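Local coordinates for tRNA endonuclease VMS1 (Saccharomyces cerevisiae, PDB 5WHG), which cleaves polypeptidyl-tRNAs downstream of ribosome-associated quality control, releasing incompletely synthesised polypeptides for degradation, at residues 220-225 with 308-313; 247-252 with 304-309. All blocks are in the same frame, centred on the assembly; numbering follows the deposited sequence.

Contact 1 of 2, residues 220-225 with 308-313; sequences GAIVSH and SKCDNI
Ile-222 and Cys-310 meet at the packed end of this contact, where the CD1 methyl of the isoleucine lies 4.4 Å from the SG atom of the cysteine. In Ile-222, CG1 lies beside the backbone N (chi1 -59°), and the same turn at chi2 (-59°) brings CD1 toward the incoming loop although CB itself does not point there. A cysteine suits the spot because its small, weakly polar sulfur also rests on Ile-207 and Ala-209 of strand 207-214. That strand lies between 217-224 and 313-316 in the mixed sheet of the VLRF1 domain, and residues 308-312, leaving helix 304-308, lead the chain along one face of it into strand 313-316. Helix 351-362 covers the other face, with Leu-354 against Ala-221 and Trp-358 against Val-223. At the looser end, His-225 and Asp-311 touch without bonding: CE1 of the histidine lies 3.8 Å from OD2 of the aspartate, which sits at the ring's edge, near its plane. The carboxylate is turned 78° from the imidazole. Ring nitrogen ND1 of His-225 stays 4.5 Å from OD2 of Asp-311, too far for a salt bridge. The histidine is held elsewhere, its NE2 bonded to Ser-208 OG and its ring stacked with Phe-25, whereas Asp-311 is partly open to solvent, a natural place for a carboxylate.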
loop_
_atom_site.group_PDB
_atom_site.type_symbol
_atom_site.label_atom_id
_atom_site.label_comp_id
_atom_site.label_asym_id
_atom_site.label_seq_id
_atom_site.Cartn_x
_atom_site.Cartn_y
_atom_site.Cartn_z
ATOM N N GLY A 220 -4.587 11.533 -0.609
ATOM C CA GLY A 220 -3.388 10.745 -0.771
ATOM C C GLY A 220 -2.828 10.349 0.581
ATOM O O GLY A 220 -3.093 10.992 1.600
ATOM N N ALA A 221 -2.056 9.256 0.581
ATOM C CA ALA A 221 -1.375 8.827 1.797
ATOM C C ALA A 221 -0.131 8.017 1.451
ATOM O O ALA A 221 -0.064 7.381 0.397
ATOM C CB ALA A 221 -2.316 8.022 2.693
ATOM N N ILE A 222 0.865 8.072 2.337
ATOM C CA ILE A 222 1.995 7.142 2.344
ATOM C C ILE A 222 1.735 6.152 3.481
ATOM O O ILE A 222 1.698 6.539 4.655
ATOM C CB ILE A 222 3.342 7.863 2.528
ATOM C CG1 ILE A 222 3.604 8.897 1.417
ATOM C CG2 ILE A 222 4.479 6.863 2.589
ATOM C CD1 ILE A 222 3.632 8.333 -0.015
ATOM N N VAL A 223 1.515 4.878 3.153
ATOM C CA VAL A 223 1.124 3.876 4.143
ATOM C C VAL A 223 2.330 3.002 4.467
ATOM O O VAL A 223 3.043 2.544 3.564
ATOM C CB VAL A 223 -0.057 3.019 3.646
ATOM C CG1 VAL A 223 0.287 2.317 2.317
ATOM C CG2 VAL A 223 -0.470 1.987 4.712
ATOM N N SER A 224 2.569 2.781 5.755
ATOM C CA SER A 224 3.573 1.818 6.179
ATOM C C SER A 224 3.009 0.406 6.130
ATOM O O SER A 224 1.861 0.170 6.513
ATOM C CB SER A 224 4.042 2.121 7.596
ATOM O OG SER A 224 4.348 0.916 8.277
ATOM N N HIS A 225 3.827 -0.543 5.682
ATOM C CA HIS A 225 3.398 -1.933 5.706
ATOM C C HIS A 225 3.323 -2.499 7.118
ATOM O O HIS A 225 2.700 -3.548 7.314
ATOM C CB HIS A 225 4.322 -2.781 4.832
ATOM C CG HIS A 225 4.279 -2.416 3.378
ATOM N ND1 HIS A 225 4.856 -3.193 2.396
ATOM C CD2 HIS A 225 3.719 -1.358 2.738
ATOM C CE1 HIS A 225 4.672 -2.622 1.216
ATOM N NE2 HIS A 225 3.980 -1.509 1.394
ATOM N N SER A 308 9.922 7.644 -4.064
ATOM C CA SER A 308 10.971 6.894 -4.743
ATOM C C SER A 308 11.316 5.598 -4.025
ATOM O O SER A 308 11.886 4.700 -4.648
ATOM C CB SER A 308 12.207 7.770 -4.909
ATOM O OG SER A 308 12.623 8.237 -3.651
ATOM N N LYS A 309 10.918 5.448 -2.763
ATOM C CA LYS A 309 11.103 4.204 -2.020
ATOM C C LYS A 309 9.835 3.341 -1.922
ATOM O O LYS A 309 9.847 2.338 -1.193
ATOM C CB LYS A 309 11.614 4.499 -0.603
ATOM C CG LYS A 309 12.858 5.374 -0.544
ATOM C CD LYS A 309 13.146 5.786 0.892
ATOM C CE LYS A 309 14.522 6.437 1.042
ATOM N NZ LYS A 309 14.533 7.843 0.542
ATOM N N CYS A 310 8.745 3.682 -2.618
ATOM C CA CYS A 310 7.517 2.894 -2.462
ATOM C C CYS A 310 7.574 1.608 -3.269
ATOM O O CYS A 310 8.044 1.598 -4.408
ATOM C CB CYS A 310 6.279 3.676 -2.891
ATOM S SG CYS A 310 5.716 4.811 -1.680
ATOM N N ASP A 311 7.073 0.525 -2.666
ATOM C CA ASP A 311 6.821 -0.713 -3.403
ATOM C C ASP A 311 5.851 -0.463 -4.552
ATOM O O ASP A 311 6.180 -0.668 -5.723
ATOM C CB ASP A 311 6.242 -1.779 -2.461
ATOM C CG ASP A 311 7.310 -2.544 -1.679
ATOM O OD1 ASP A 311 8.315 -1.928 -1.243
ATOM O OD2 ASP A 311 7.115 -3.772 -1.475
ATOM N N ASN A 312 4.636 -0.030 -4.218
ATOM C CA ASN A 312 3.587 0.245 -5.181
ATOM C C ASN A 312 3.048 1.648 -4.969
ATOM O O ASN A 312 3.052 2.176 -3.851
ATOM C CB ASN A 312 2.439 -0.763 -5.066
ATOM C CG ASN A 312 2.890 -2.190 -5.335
ATOM O OD1 ASN A 312 3.300 -2.539 -6.445
ATOM N ND2 ASN A 312 2.796 -3.022 -4.324
ATOM N N ILE A 313 2.575 2.239 -6.061
ATOM C CA ILE A 313 1.852 3.502 -6.029
ATOM C C ILE A 313 0.476 3.259 -6.666
ATOM O O ILE A 313 0.351 3.205 -7.897
ATOM C CB ILE A 313 2.634 4.615 -6.735
ATOM C CG1 ILE A 313 3.983 4.814 -6.027
ATOM C CG2 ILE A 313 1.837 5.895 -6.731
ATOM C CD1 ILE A 313 5.084 5.507 -6.866
#

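Contact 2 of 2, residues 247-252 with 304-309; sequences NFLEHK and EPYLSK
Tyr-306 reaches from helix 304-308 to Glu-250 and joins the helix to the edge strand 247-255 by a hydrogen bond. Its OH donates to OE2 of Glu-250 over 2.5 Å, meeting the oxygen on its anti side and 20° out of the carboxylate plane. The glutamate arrives at the edge of the phenol, OE2 near the plane of the ring, while its own carboxylate is turned 64° against that ring. CG of Glu-250 sits anti to the carbonyl carbon (chi1 -43°), which brings that methylene against the ring near CE2 of Tyr-306, and a bend at chi2 then turns the carboxylate to the hydroxyl.

The apolar share of the contact falls to Leu-249, whose CD1 lies 4.4 Å from CE1 of Tyr-306 and approaches the ring obliquely. Leu-249 and Glu-250 can both face the same way because the strand carries a classic beta bulge here, the pair lying opposite Ile-222 of strand 217-224. Tyrosine answers both neighbours, with a greasy ring for the leucine and a hydroxyl for the acid. A phenylalanine here would probably keep much of the ring packing but leave Glu-250 OE2 without its hydroxyl donor and the carboxylate freer to turn.

Within the 304-309 segment, Ser-308 N bonds to Glu-304 O, and Ser-308 OG donates to Pro-305 O across 3.1 Å from above the carbonyl plane.

Lys-73 of helix 66-76 packs on both Glu-250 and Tyr-306, and Arg-77 NH1 makes a long, weak ion pair with the same OE2. With a phenolic donor and positive charge close by, Glu-250 is likely to remain an ionised acceptor in this partly exposed place.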
loop_
_atom_site.group_PDB
_atom_site.type_symbol
_atom_site.label_atom_id
_atom_site.label_comp_id
_atom_site.label_asym_id
_atom_site.label_seq_id
_atom_site.Cartn_x
_atom_site.Cartn_y
_atom_site.Cartn_z
ATOM N N ASN A 247 -1.126 2.370 9.423
ATOM C CA ASN A 247 -0.202 3.438 9.791
ATOM C C ASN A 247 0.093 4.307 8.568
ATOM O O ASN A 247 0.872 3.917 7.691
ATOM C CB ASN A 247 1.071 2.849 10.371
ATOM C CG ASN A 247 2.012 3.901 10.863
ATOM O OD1 ASN A 247 1.661 5.080 10.945
ATOM N ND2 ASN A 247 3.217 3.484 11.216
ATOM N N PHE A 248 -0.528 5.494 8.515
ATOM C CA PHE A 248 -0.283 6.456 7.442
ATOM C C PHE A 248 0.833 7.386 7.895
ATOM O O PHE A 248 0.625 8.231 8.762
ATOM C CB PHE A 248 -1.540 7.252 7.083
ATOM C CG PHE A 248 -2.499 6.539 6.147
ATOM C CD1 PHE A 248 -2.148 5.351 5.515
ATOM C CD2 PHE A 248 -3.771 7.066 5.911
ATOM C CE1 PHE A 248 -3.045 4.692 4.668
ATOM C CE2 PHE A 248 -4.676 6.423 5.066
ATOM C CZ PHE A 248 -4.314 5.233 4.441
ATOM N N LEU A 249 2.019 7.230 7.304
ATOM C CA LEU A 249 3.142 8.086 7.652
ATOM C C LEU A 249 2.863 9.524 7.249
ATOM O O LEU A 249 3.212 10.455 7.980
ATOM C CB LEU A 249 4.423 7.563 6.995
ATOM C CG LEU A 249 4.824 6.122 7.352
ATOM C CD1 LEU A 249 6.194 5.775 6.831
ATOM C CD2 LEU A 249 4.786 5.927 8.848
ATOM N N GLU A 250 2.242 9.725 6.089
ATOM C CA GLU A 250 1.701 11.021 5.706
ATOM C C GLU A 250 0.316 10.814 5.106
ATOM O O GLU A 250 -0.023 9.726 4.634
ATOM C CB GLU A 250 2.602 11.748 4.704
ATOM C CG GLU A 250 4.100 11.690 4.986
ATOM C CD GLU A 250 4.583 12.638 6.080
ATOM O OE1 GLU A 250 3.753 13.366 6.662
ATOM O OE2 GLU A 250 5.806 12.649 6.357
ATOM N N HIS A 251 -0.493 11.869 5.131
ATOM C CA HIS A 251 -1.803 11.803 4.494
ATOM C C HIS A 251 -2.293 13.220 4.271
ATOM O O HIS A 251 -2.078 14.090 5.116
ATOM C CB HIS A 251 -2.820 11.032 5.342
ATOM C CG HIS A 251 -3.208 11.753 6.586
ATOM N ND1 HIS A 251 -4.325 12.557 6.662
ATOM C CD2 HIS A 251 -2.593 11.840 7.787
ATOM C CE1 HIS A 251 -4.386 13.098 7.863
ATOM N NE2 HIS A 251 -3.350 12.676 8.565
ATOM N N LYS A 252 -2.946 13.443 3.133
ATOM C CA LYS A 252 -3.496 14.746 2.789
ATOM C C LYS A 252 -4.828 14.540 2.087
ATOM O O LYS A 252 -5.001 13.549 1.371
ATOM C CB LYS A 252 -2.532 15.538 1.889
ATOM C CG LYS A 252 -2.429 17.029 2.222
ATOM C CD LYS A 252 -1.320 17.281 3.249
ATOM C CE LYS A 252 -1.350 18.715 3.786
ATOM N NZ LYS A 252 -0.273 18.983 4.793
ATOM N N GLU A 304 8.213 13.297 -2.432
ATOM C CA GLU A 304 9.188 12.690 -3.338
ATOM C C GLU A 304 10.120 11.676 -2.674
ATOM O O GLU A 304 10.333 10.602 -3.261
ATOM C CB GLU A 304 9.948 13.840 -4.020
ATOM C CG GLU A 304 11.112 13.472 -4.952
ATOM C CD GLU A 304 11.656 14.711 -5.691
ATOM O OE1 GLU A 304 11.850 14.648 -6.928
ATOM O OE2 GLU A 304 11.861 15.763 -5.036
ATOM N N PRO A 305 10.708 11.929 -1.492
ATOM C CA PRO A 305 11.587 10.894 -0.907
ATOM C C PRO A 305 10.847 9.609 -0.604
ATOM O O PRO A 305 11.375 8.520 -0.864
ATOM C CB PRO A 305 12.123 11.555 0.372
ATOM C CG PRO A 305 11.943 13.013 0.164
ATOM C CD PRO A 305 10.742 13.180 -0.705
ATOM N N TYR A 306 9.630 9.724 -0.050
ATOM C CA TYR A 306 8.749 8.567 0.154
ATOM C C TYR A 306 8.430 7.841 -1.152
ATOM O O TYR A 306 8.471 6.605 -1.201
ATOM C CB TYR A 306 7.432 9.005 0.791
ATOM C CG TYR A 306 7.492 9.521 2.195
ATOM C CD1 TYR A 306 7.876 8.696 3.239
ATOM C CD2 TYR A 306 7.109 10.814 2.489
ATOM C CE1 TYR A 306 7.903 9.146 4.528
ATOM C CE2 TYR A 306 7.122 11.271 3.785
ATOM C CZ TYR A 306 7.527 10.430 4.801
ATOM O OH TYR A 306 7.541 10.864 6.104
ATOM N N LEU A 307 8.038 8.595 -2.204
ATOM C CA LEU A 307 7.571 8.000 -3.462
ATOM C C LEU A 307 8.671 7.217 -4.176
ATOM O O LEU A 307 8.392 6.198 -4.817
ATOM C CB LEU A 307 6.996 9.075 -4.396
ATOM C CG LEU A 307 5.664 9.693 -3.903
ATOM C CD1 LEU A 307 5.159 10.918 -4.723
ATOM C CD2 LEU A 307 4.578 8.629 -3.819
ATOM N N SER A 308 9.922 7.644 -4.064
ATOM C CA SER A 308 10.971 6.894 -4.743
ATOM C C SER A 308 11.316 5.598 -4.025
ATOM O O SER A 308 11.886 4.700 -4.648
ATOM C CB SER A 308 12.207 7.770 -4.909
ATOM O OG SER A 308 12.623 8.237 -3.651
ATOM N N LYS A 309 10.918 5.448 -2.763
ATOM C CA LYS A 309 11.103 4.204 -2.020
ATOM C C LYS A 309 9.835 3.341 -1.922
ATOM O O LYS A 309 9.847 2.338 -1.193
ATOM C CB LYS A 309 11.614 4.499 -0.603
ATOM C CG LYS A 309 12.858 5.374 -0.544
ATOM C CD LYS A 309 13.146 5.786 0.892
ATOM C CE LYS A 309 14.522 6.437 1.042
ATOM N NZ LYS A 309 14.533 7.843 0.542
#

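Contacts 1 and 2 have centres 6 Å apart and fasten neighbouring strands of one sheet to successive parts of a single helix-and-loop run, sharing Ser-308 and Lys-309. The strands are themselves antiparallel partners: Ser-224 N lies 2.8 Å from Asn-247 O, and Gly-220 N lies 2.9 Å from Lys-252 O, both probable hydrogen bonds. Ile-222 ties the two sites together, since it also packs on Tyr-306. The bound zinc ion, held by Cys-46, Cys-49, His-62 and His-68 of the zinc finger, is about 12 Å from the side chain of Leu-249. Gln-267, the inferred active-site residue, is not modelled, so its distance from either contact cannot be given.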